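Local coordinates for protein endonuclease V (PDB 6OZE) that acts as an inosine-specific endoribonuclease, probably cutting RNA near deaminated adenosines by metal-ion-dependent hydrolysis, at residues 193-198 with 221-226; 185-190 with 207-212; 159-164 with 173-178; 26-29 with 33-36. The protein carries 4 engineered substitutions. One frame throughout, in Å; residues are numbered along the deposited sequence. Where two conformers were deposited one is given.

Contact 1. Residues 193-198 with 221-226; sequences DRSTRP and RFRIPE
Arg223 reaches across to Arg197 and Pro198 and spends its guanidinium on their main-chain oxygens, an instructive case of two loops tied together by an arginine that seeks carbonyls rather than a carboxylate. Its CG lies anti to the backbone N (chi1 -177°) and the chain stays extended as far as NE, which carries the cationic head right up to the other loop. There Arg223 NE donates to Arg197 O at 3.0 Å, with a nearly straight N-H...O angle of 162°. The oxygen lies close to the guanidinium plane, at its edge, whereas the donor sits above the carbonyl plane of Arg197 and not on a lone pair. The next carbonyl is engaged more loosely: Arg223 NH2 makes a weak bond of 3.3 Å to Pro198 O. Nearer the root, Arg223 CG runs 3.6 Å from Ser195 OG, although Ser195 has two conformers and this flank is less certain. The side chain of Arg197, bent at chi3, brings its own head across that of Arg223 at a slant. The two guanidinium planes stand 58° apart, with Arg223 NH1 4.0 Å above the centre of the Arg197 group. Arg197 NE and Arg223 NH2 come within 3.0 Å, but both are donors and no bond joins them. Arg197 turns its NH1 instead to Lys147 O. The chemistry implies a balance: like charges meet closely, probably at some electrostatic cost, and carbonyl oxygens of Arg197, Pro198 and Lys147 fix where the two heads point, so that the loop leading into strand 199-205 is held to the loop leading into helix 226-242.

Contact 2. Residues 185-190 with 207-212; sequences LGMALR and MSLEAA
Leu209 lays its two methyls against Met187 and Gly186, and the helix start around it illustrates how a capped first turn can be seated on a sheet. The turn is prepared one residue earlier. Ser208 is the N-cap: its OG accepts from Ala211 N at 3.2 Å, and its carbonyl oxygen takes Ala212 N at 2.9 Å. Ser208 OG is also hydrogen-bonded to Asp24 OD2, which links the cap to the loop after helix 3-17. Leu209 follows and is the one residue of 207-212 that touches the strand segment. With CG anti to the backbone N (chi1 177°), its branch is directed at strand 184-189. Leu209 CD2 sits 3.5 Å from Met187 CG and also meets the carbonyl carbon of Gly186. Its other methyl, Leu209 CD1, lies 3.7 Å from the same Met187 CG and approaches Gly186 CA. The thioether of Met187, which is bent at chi2 and chi3, passes farther off, and as this residue has two conformers its outer end is less certain. Were Leu209 cut back to an alanine, Met187 CG and the Gly186 backbone would probably lose their cover, and a gap would open under the first helical turn. Ala211 then gives the capping N-H and Ala212 the first backbone helical bond. Farther along, Val213 also rests on Met187. The chemistry divides cleanly: polar bonds, one of them to Asp24, cap the helix start, and contact with the strand is van der Waals only, methyls on a methionine side chain and a glycine backbone.

Contact 3. Residues 159-164 with 173-178; sequences ALHKEK and DSFPLL
Phe175 fills the dense half of this contact, its ring covered on one face by Lys164 and met at the edge by His161 of the helix. Lys164 CB stands almost squarely over that face, 3.7 Å from the ring centroid and 9° off the normal, a CH-pi contact. At the ring edge His161 CE1 comes to 3.6 Å from Phe175 CZ, with the two ring planes 74° apart, and it also meets Leu177 CD2 at 3.8 Å. Phe175 holds its CG between the backbone N and carbonyl carbon (chi1 63°), which swings the ring out toward the helix. A serine at Phe175 would probably strip the Lys164 methylene and the His161 ring of their partner, leaving a gap between helix and strand. The solvent side is looser: Lys164 NZ makes only a weak 3.3 Å bond to Pro176 O. Lys164 has two conformers, so this polar end is less certain, and a water bridge between the same two atoms is doubtful. The axis of 159-164 passes strand 174-178, the outermost strand at this end of the sheet, nearly antiparallel and 10.5 Å away at closest; His161 NE2 is hydrogen-bonded to Tyr200 OH of strand 199-205, and Phe175 leans on Ala188 of strand 184-189.

Contact 4. Residues 26-29 with 33-36; sequences EAWQ and AFSG
Trp28 packs against Phe34, Ser35 and Gly36, a compact example of a short loop closed by indole packing and by backbone CA-H...O contacts. Its CB begins the contact, 3.2 Å from Ser35 O and 3.8 Å from Gly36 C. CG is placed between the backbone N and carbonyl carbon (chi1 64°), and the indole rises beside Phe34. Next, Trp28 CE3 meets Phe34 CD1 at 3.7 Å, with that carbon near the indole plane at its edge. CZ3 lies 3.9 Å from the same Phe34 CD1 and also touches Met207 CE. One indole face is covered toward its rim by Gln29 CG. The backbones join in as well: Trp28 O receives Phe34 CA at 3.4 Å in a C-H...O contact and lies at the edge of the Phe34 ring. At Gly36 a side chain would crowd Trp28 CB and jam against the preceding carbonyl, so glycine suits the bend. In sequence the loop runs between helix 3-17 and strand 39-47, just before Leu37 and Gln38 of a sodium site; Phe34 leans on Arg214 and Leu215 of helix 209-218, and Trp28 on Val114, just ahead of strand 115-118.

All four contacts lie within the endonuclease V family region, of the RNase H clan, around its mixed sheet. Contact 4 comes first along the chain and contact 3 second; contacts 1 and 2 follow with alternating segments. Contacts 2 and 3, about 13 Å apart between centres, share the sheet through the neighbouring strands 174-178 and 184-189. Contact 1, its centre about 15 Å from that of contact 2, touches it where Pro198 meets Leu189. Contact 4, about 16 Å from contact 2 between centres, joins it through Met207 and Ala211, but its centre is about 28 Å from that of contact 3. Contact 2 therefore connects the other three, relating the early loop, the edge strand and the loops of contact 1 to one sheet.

Contact 1. Residues 193-198 with 221-226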
# COMPACT_ATOMS: atom_id res chain seq x y z
N ASP A 193 7.38 -8.96 16.92
CA ASP A 193 8.48 -9.60 17.64
C ASP A 193 8.62 -11.07 17.27
O ASP A 193 9.72 -11.63 17.36
CB ASP A 193 8.26 -9.49 19.15
CG ASP A 193 8.65 -8.13 19.71
OD1 ASP A 193 9.23 -7.31 18.97
OD2 ASP A 193 8.38 -7.90 20.91
N ARG A 194 7.52 -11.73 16.89
CA ARG A 194 7.51 -13.18 16.72
C ARG A 194 7.53 -13.62 15.26
O ARG A 194 7.27 -14.79 14.98
CB ARG A 194 6.32 -13.79 17.46
CG ARG A 194 6.52 -13.91 18.96
CD ARG A 194 5.31 -14.53 19.64
NE ARG A 194 4.18 -13.62 19.70
CZ ARG A 194 3.96 -12.76 20.69
NH1 ARG A 194 4.80 -12.70 21.71
NH2 ARG A 194 2.90 -11.96 20.66
N SER A 195 7.83 -12.72 14.33
CA SER A 195 7.89 -13.05 12.91
C SER A 195 9.23 -12.59 12.36
O SER A 195 9.64 -11.45 12.61
CB SER A 195 6.78 -12.33 12.14
OG SER A 195 7.06 -10.95 12.03
N THR A 196 9.90 -13.44 11.59
CA THR A 196 11.18 -13.07 11.02
C THR A 196 11.07 -12.42 9.64
O THR A 196 12.00 -11.72 9.24
CB THR A 196 12.11 -14.29 10.95
OG1 THR A 196 13.30 -13.96 10.23
CG2 THR A 196 11.41 -15.45 10.26
N ARG A 197 9.96 -12.62 8.94
CA ARG A 197 9.82 -12.13 7.57
C ARG A 197 9.39 -10.67 7.58
O ARG A 197 8.34 -10.35 8.14
CB ARG A 197 8.79 -12.97 6.83
CG ARG A 197 8.69 -12.68 5.34
CD ARG A 197 7.67 -13.60 4.67
NE ARG A 197 6.77 -12.87 3.78
CZ ARG A 197 5.65 -13.38 3.27
NH1 ARG A 197 4.88 -12.65 2.48
NH2 ARG A 197 5.29 -14.63 3.56
N PRO A 198 10.16 -9.76 7.00
CA PRO A 198 9.84 -8.33 7.11
C PRO A 198 8.75 -7.93 6.12
O PRO A 198 8.39 -8.66 5.19
CB PRO A 198 11.16 -7.65 6.75
CG PRO A 198 11.83 -8.61 5.83
CD PRO A 198 11.43 -9.99 6.30
N ARG A 221 -0.35 -4.60 15.01
CA ARG A 221 -0.69 -5.41 16.17
C ARG A 221 -0.25 -6.85 15.96
O ARG A 221 0.24 -7.51 16.88
CB ARG A 221 -2.21 -5.34 16.38
CG ARG A 221 -2.77 -6.20 17.49
CD ARG A 221 -4.27 -5.94 17.64
NE ARG A 221 -4.54 -4.60 18.16
CZ ARG A 221 -5.67 -3.93 17.99
NH1 ARG A 221 -6.67 -4.47 17.30
NH2 ARG A 221 -5.82 -2.72 18.51
N PHE A 222 -0.41 -7.34 14.73
CA PHE A 222 0.14 -8.59 14.23
C PHE A 222 1.18 -8.24 13.17
O PHE A 222 1.59 -7.08 13.04
CB PHE A 222 -1.02 -9.46 13.71
CG PHE A 222 -2.11 -9.68 14.73
CD1 PHE A 222 -1.95 -10.63 15.73
CD2 PHE A 222 -3.27 -8.94 14.70
CE1 PHE A 222 -2.95 -10.84 16.67
CE2 PHE A 222 -4.27 -9.14 15.64
CZ PHE A 222 -4.11 -10.09 16.62
N ARG A 223 1.63 -9.24 12.40
CA ARG A 223 2.66 -8.95 11.41
C ARG A 223 2.14 -8.03 10.31
O ARG A 223 2.83 -7.09 9.89
CB ARG A 223 3.24 -10.25 10.82
CG ARG A 223 4.37 -10.00 9.82
CD ARG A 223 4.68 -11.23 8.97
NE ARG A 223 5.43 -10.86 7.77
CZ ARG A 223 4.98 -10.99 6.53
NH1 ARG A 223 3.78 -11.50 6.30
NH2 ARG A 223 5.74 -10.62 5.51
N ILE A 224 0.93 -8.25 9.83
CA ILE A 224 0.35 -7.38 8.81
C ILE A 224 -0.28 -6.17 9.51
O ILE A 224 -1.14 -6.37 10.39
CB ILE A 224 -0.68 -8.14 8.00
CG1 ILE A 224 -0.06 -9.41 7.43
CG2 ILE A 224 -1.27 -7.25 6.90
CD1 ILE A 224 1.13 -9.15 6.54
N PRO A 225 0.08 -4.94 9.13
CA PRO A 225 -0.50 -3.76 9.79
C PRO A 225 -2.01 -3.79 9.75
O PRO A 225 -2.62 -4.20 8.77
CB PRO A 225 0.06 -2.59 8.97
CG PRO A 225 1.28 -3.13 8.29
CD PRO A 225 1.03 -4.59 8.06
N GLU A 226 -2.62 -3.36 10.86
CA GLU A 226 -4.07 -3.49 11.05
C GLU A 226 -4.91 -2.95 9.91
O GLU A 226 -5.84 -3.66 9.49
CB GLU A 226 -4.48 -2.89 12.40
CG GLU A 226 -4.41 -3.89 13.56
CD GLU A 226 -5.19 -5.17 13.26
OE1 GLU A 226 -4.58 -6.11 12.71
OE2 GLU A 226 -6.41 -5.23 13.55

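Contact 2. Residues 185-190 with 207-212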
# COMPACT_ATOMS: atom_id res chain seq x y z
N LEU A 185 15.02 3.07 -2.03
CA LEU A 185 13.69 2.86 -2.60
C LEU A 185 12.66 2.48 -1.55
O LEU A 185 11.46 2.61 -1.80
CB LEU A 185 13.78 1.73 -3.63
CG LEU A 185 14.79 1.98 -4.74
CD1 LEU A 185 14.96 0.73 -5.60
CD2 LEU A 185 14.35 3.15 -5.59
N GLY A 186 13.11 2.00 -0.40
CA GLY A 186 12.19 1.59 0.64
C GLY A 186 12.96 1.06 1.82
O GLY A 186 14.18 1.21 1.91
N MET A 187 12.22 0.46 2.75
CA MET A 187 12.80 -0.12 3.95
C MET A 187 12.19 -1.49 4.20
O MET A 187 10.99 -1.68 3.99
CB MET A 187 12.51 0.77 5.17
CG MET A 187 12.95 2.21 5.01
SD MET A 187 14.70 2.39 5.35
CE MET A 187 14.70 1.51 6.88
N ALA A 188 13.00 -2.43 4.67
CA ALA A 188 12.48 -3.68 5.18
C ALA A 188 12.22 -3.45 6.66
O ALA A 188 13.08 -2.92 7.37
CB ALA A 188 13.49 -4.81 4.99
N LEU A 189 11.04 -3.83 7.12
CA LEU A 189 10.62 -3.55 8.49
C LEU A 189 10.18 -4.83 9.16
O LEU A 189 9.32 -5.55 8.64
CB LEU A 189 9.43 -2.58 8.48
CG LEU A 189 8.68 -2.44 9.80
CD1 LEU A 189 9.55 -1.79 10.86
CD2 LEU A 189 7.37 -1.67 9.59
N ARG A 190 10.78 -5.14 10.31
CA ARG A 190 10.22 -6.19 11.15
C ARG A 190 9.03 -5.60 11.88
O ARG A 190 9.16 -4.67 12.68
CB ARG A 190 11.27 -6.74 12.11
CG ARG A 190 10.69 -7.84 12.99
CD ARG A 190 11.80 -8.67 13.60
NE ARG A 190 11.30 -9.78 14.41
CZ ARG A 190 12.03 -10.84 14.74
NH1 ARG A 190 13.28 -10.94 14.31
NH2 ARG A 190 11.51 -11.80 15.49
N MET A 207 4.42 11.47 2.01
CA MET A 207 5.03 11.06 3.27
C MET A 207 6.50 10.77 3.02
O MET A 207 6.90 10.35 1.94
CB MET A 207 4.32 9.83 3.85
CG MET A 207 4.59 9.61 5.35
SD MET A 207 3.15 8.80 6.10
CE MET A 207 3.53 8.93 7.85
N SER A 208 7.32 11.03 4.04
CA SER A 208 8.71 10.62 3.98
C SER A 208 8.82 9.14 4.30
O SER A 208 7.94 8.55 4.93
CB SER A 208 9.56 11.43 4.96
OG SER A 208 9.25 11.05 6.30
N LEU A 209 9.90 8.52 3.81
CA LEU A 209 10.08 7.10 4.04
C LEU A 209 10.24 6.80 5.53
O LEU A 209 9.66 5.84 6.04
CB LEU A 209 11.28 6.59 3.25
CG LEU A 209 11.63 5.12 3.45
CD1 LEU A 209 10.45 4.22 3.07
CD2 LEU A 209 12.85 4.78 2.61
N GLU A 210 11.01 7.63 6.24
CA GLU A 210 11.20 7.42 7.67
C GLU A 210 9.87 7.44 8.41
O GLU A 210 9.59 6.55 9.22
CB GLU A 210 12.15 8.48 8.24
CG GLU A 210 13.62 8.25 7.92
CD GLU A 210 14.50 9.42 8.32
OE1 GLU A 210 13.96 10.43 8.82
OE2 GLU A 210 15.73 9.33 8.14
N ALA A 211 9.02 8.43 8.12
CA ALA A 211 7.73 8.51 8.79
C ALA A 211 6.81 7.36 8.39
O ALA A 211 6.07 6.84 9.22
CB ALA A 211 7.05 9.84 8.47
N ALA A 212 6.83 6.98 7.11
CA ALA A 212 6.01 5.86 6.66
C ALA A 212 6.36 4.58 7.40
O ALA A 212 5.47 3.81 7.77
CB ALA A 212 6.21 5.66 5.15

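Contact 3. Residues 159-164 with 173-178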
# COMPACT_ATOMS: atom_id res chain seq x y z
N ALA A 159 22.12 -13.12 -0.74
CA ALA A 159 22.73 -13.44 0.55
C ALA A 159 22.77 -12.22 1.46
O ALA A 159 22.45 -12.32 2.65
CB ALA A 159 24.12 -14.03 0.35
N LEU A 160 23.14 -11.06 0.92
CA LEU A 160 23.13 -9.83 1.71
C LEU A 160 21.76 -9.56 2.33
O LEU A 160 21.64 -9.26 3.53
CB LEU A 160 23.56 -8.64 0.85
CG LEU A 160 23.37 -7.26 1.47
CD1 LEU A 160 24.36 -7.07 2.60
CD2 LEU A 160 23.52 -6.17 0.44
N HIS A 161 20.71 -9.65 1.52
CA HIS A 161 19.38 -9.38 2.02
C HIS A 161 19.01 -10.33 3.15
O HIS A 161 18.46 -9.91 4.17
CB HIS A 161 18.38 -9.51 0.87
CG HIS A 161 17.04 -8.94 1.19
ND1 HIS A 161 16.83 -7.60 1.40
CD2 HIS A 161 15.84 -9.54 1.39
CE1 HIS A 161 15.55 -7.39 1.69
NE2 HIS A 161 14.93 -8.56 1.68
N LYS A 162 19.35 -11.62 3.00
CA LYS A 162 19.01 -12.59 4.04
C LYS A 162 19.79 -12.35 5.34
O LYS A 162 19.25 -12.53 6.43
CB LYS A 162 19.20 -14.01 3.51
CG LYS A 162 18.20 -14.35 2.41
CD LYS A 162 18.48 -15.71 1.78
CE LYS A 162 17.41 -16.06 0.75
NZ LYS A 162 17.37 -15.09 -0.38
N GLU A 163 21.07 -11.96 5.25
CA GLU A 163 21.81 -11.67 6.47
C GLU A 163 21.28 -10.42 7.16
O GLU A 163 21.22 -10.36 8.40
CB GLU A 163 23.28 -11.52 6.15
CG GLU A 163 23.94 -12.77 5.57
CD GLU A 163 23.97 -13.97 6.52
OE1 GLU A 163 24.60 -14.98 6.16
OE2 GLU A 163 23.38 -13.91 7.62
N LYS A 164 20.86 -9.42 6.39
CA LYS A 164 20.28 -8.24 7.02
C LYS A 164 18.97 -8.57 7.73
O LYS A 164 18.68 -8.00 8.79
CB LYS A 164 20.14 -7.10 6.00
CG LYS A 164 21.50 -6.52 5.61
CD LYS A 164 21.43 -5.72 4.32
CE LYS A 164 20.72 -4.40 4.52
NZ LYS A 164 20.50 -3.70 3.21
N ASP A 173 12.41 -2.73 14.07
CA ASP A 173 13.73 -2.79 13.47
C ASP A 173 13.58 -2.75 11.96
O ASP A 173 12.67 -3.36 11.39
CB ASP A 173 14.46 -4.08 13.85
CG ASP A 173 14.91 -4.10 15.30
OD1 ASP A 173 14.73 -3.10 16.02
OD2 ASP A 173 15.45 -5.15 15.71
N SER A 174 14.49 -2.04 11.29
CA SER A 174 14.34 -1.82 9.86
C SER A 174 15.71 -1.62 9.23
O SER A 174 16.67 -1.24 9.90
CB SER A 174 13.45 -0.61 9.56
OG SER A 174 14.03 0.57 10.09
N PHE A 175 15.79 -1.90 7.92
CA PHE A 175 17.01 -1.61 7.17
C PHE A 175 16.66 -1.08 5.79
O PHE A 175 15.59 -1.39 5.26
CB PHE A 175 17.97 -2.82 7.07
CG PHE A 175 17.43 -4.03 6.33
CD1 PHE A 175 17.49 -4.10 4.94
CD2 PHE A 175 16.96 -5.13 7.03
CE1 PHE A 175 17.07 -5.24 4.27
CE2 PHE A 175 16.52 -6.27 6.36
CZ PHE A 175 16.57 -6.31 4.98
N PRO A 176 17.52 -0.25 5.20
CA PRO A 176 17.17 0.40 3.93
C PRO A 176 17.39 -0.50 2.72
O PRO A 176 18.24 -1.39 2.72
CB PRO A 176 18.11 1.61 3.89
CG PRO A 176 19.32 1.15 4.66
CD PRO A 176 18.78 0.27 5.77
N LEU A 177 16.57 -0.26 1.68
CA LEU A 177 16.68 -0.94 0.40
C LEU A 177 17.22 0.06 -0.61
O LEU A 177 16.52 0.99 -1.02
CB LEU A 177 15.32 -1.48 -0.03
CG LEU A 177 14.67 -2.36 1.05
CD1 LEU A 177 13.20 -2.61 0.72
CD2 LEU A 177 15.42 -3.66 1.20
N LEU A 178 18.48 -0.13 -1.00
CA LEU A 178 19.21 0.81 -1.83
C LEU A 178 19.16 0.32 -3.27
O LEU A 178 19.55 -0.82 -3.56
CB LEU A 178 20.66 0.85 -1.35
CG LEU A 178 21.55 2.07 -1.58
CD1 LEU A 178 22.60 1.81 -2.66
CD2 LEU A 178 20.70 3.28 -1.92
O HOH W 1 21.05 -1.33 3.64

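Contact 4. Residues 26-29 with 33-36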
# COMPACT_ATOMS: atom_id res chain seq x y z
N GLU A 26 2.16 17.04 6.44
CA GLU A 26 1.23 17.29 7.54
C GLU A 26 1.98 17.32 8.86
O GLU A 26 2.95 16.57 9.05
CB GLU A 26 0.18 16.19 7.61
CG GLU A 26 -0.42 15.83 6.25
CD GLU A 26 -1.03 17.04 5.56
OE1 GLU A 26 -1.75 17.81 6.22
OE2 GLU A 26 -0.77 17.22 4.35
N ALA A 27 1.53 18.18 9.77
CA ALA A 27 2.17 18.29 11.08
C ALA A 27 2.19 16.95 11.81
O ALA A 27 3.17 16.63 12.49
CB ALA A 27 1.46 19.35 11.93
N TRP A 28 1.12 16.15 11.67
CA TRP A 28 1.07 14.90 12.42
C TRP A 28 2.18 13.95 12.01
O TRP A 28 2.61 13.12 12.81
CB TRP A 28 -0.31 14.23 12.32
CG TRP A 28 -0.73 13.77 10.95
CD1 TRP A 28 -1.58 14.42 10.09
CD2 TRP A 28 -0.34 12.56 10.28
NE1 TRP A 28 -1.74 13.70 8.93
CE2 TRP A 28 -1.00 12.55 9.02
CE3 TRP A 28 0.48 11.48 10.62
CZ2 TRP A 28 -0.83 11.51 8.09
CZ3 TRP A 28 0.64 10.44 9.70
CH2 TRP A 28 -0.03 10.47 8.45
N GLN A 29 2.66 14.05 10.77
CA GLN A 29 3.70 13.14 10.29
C GLN A 29 5.05 13.44 10.92
O GLN A 29 5.92 12.56 10.92
CB GLN A 29 3.80 13.24 8.77
CG GLN A 29 2.55 12.81 8.04
CD GLN A 29 2.61 13.16 6.58
OE1 GLN A 29 2.98 14.28 6.22
NE2 GLN A 29 2.26 12.21 5.71
N ALA A 33 4.87 10.59 18.12
CA ALA A 33 3.72 9.73 18.36
C ALA A 33 2.57 9.98 17.40
O ALA A 33 1.47 9.45 17.61
CB ALA A 33 3.24 9.87 19.81
N PHE A 34 2.81 10.74 16.33
CA PHE A 34 1.78 11.06 15.35
C PHE A 34 0.60 11.77 15.98
O PHE A 34 -0.56 11.51 15.63
CB PHE A 34 1.34 9.83 14.54
CG PHE A 34 2.46 9.17 13.79
CD1 PHE A 34 3.07 9.82 12.73
CD2 PHE A 34 2.92 7.92 14.16
CE1 PHE A 34 4.11 9.22 12.04
CE2 PHE A 34 3.96 7.31 13.48
CZ PHE A 34 4.56 7.97 12.41
N SER A 35 0.90 12.67 16.91
CA SER A 35 -0.14 13.52 17.49
C SER A 35 -0.86 14.25 16.37
O SER A 35 -0.23 14.85 15.49
CB SER A 35 0.49 14.52 18.44
OG SER A 35 -0.49 15.40 18.95
N GLY A 36 -2.18 14.19 16.40
CA GLY A 36 -3.01 14.77 15.37
C GLY A 36 -3.51 13.77 14.35
O GLY A 36 -4.43 14.09 13.59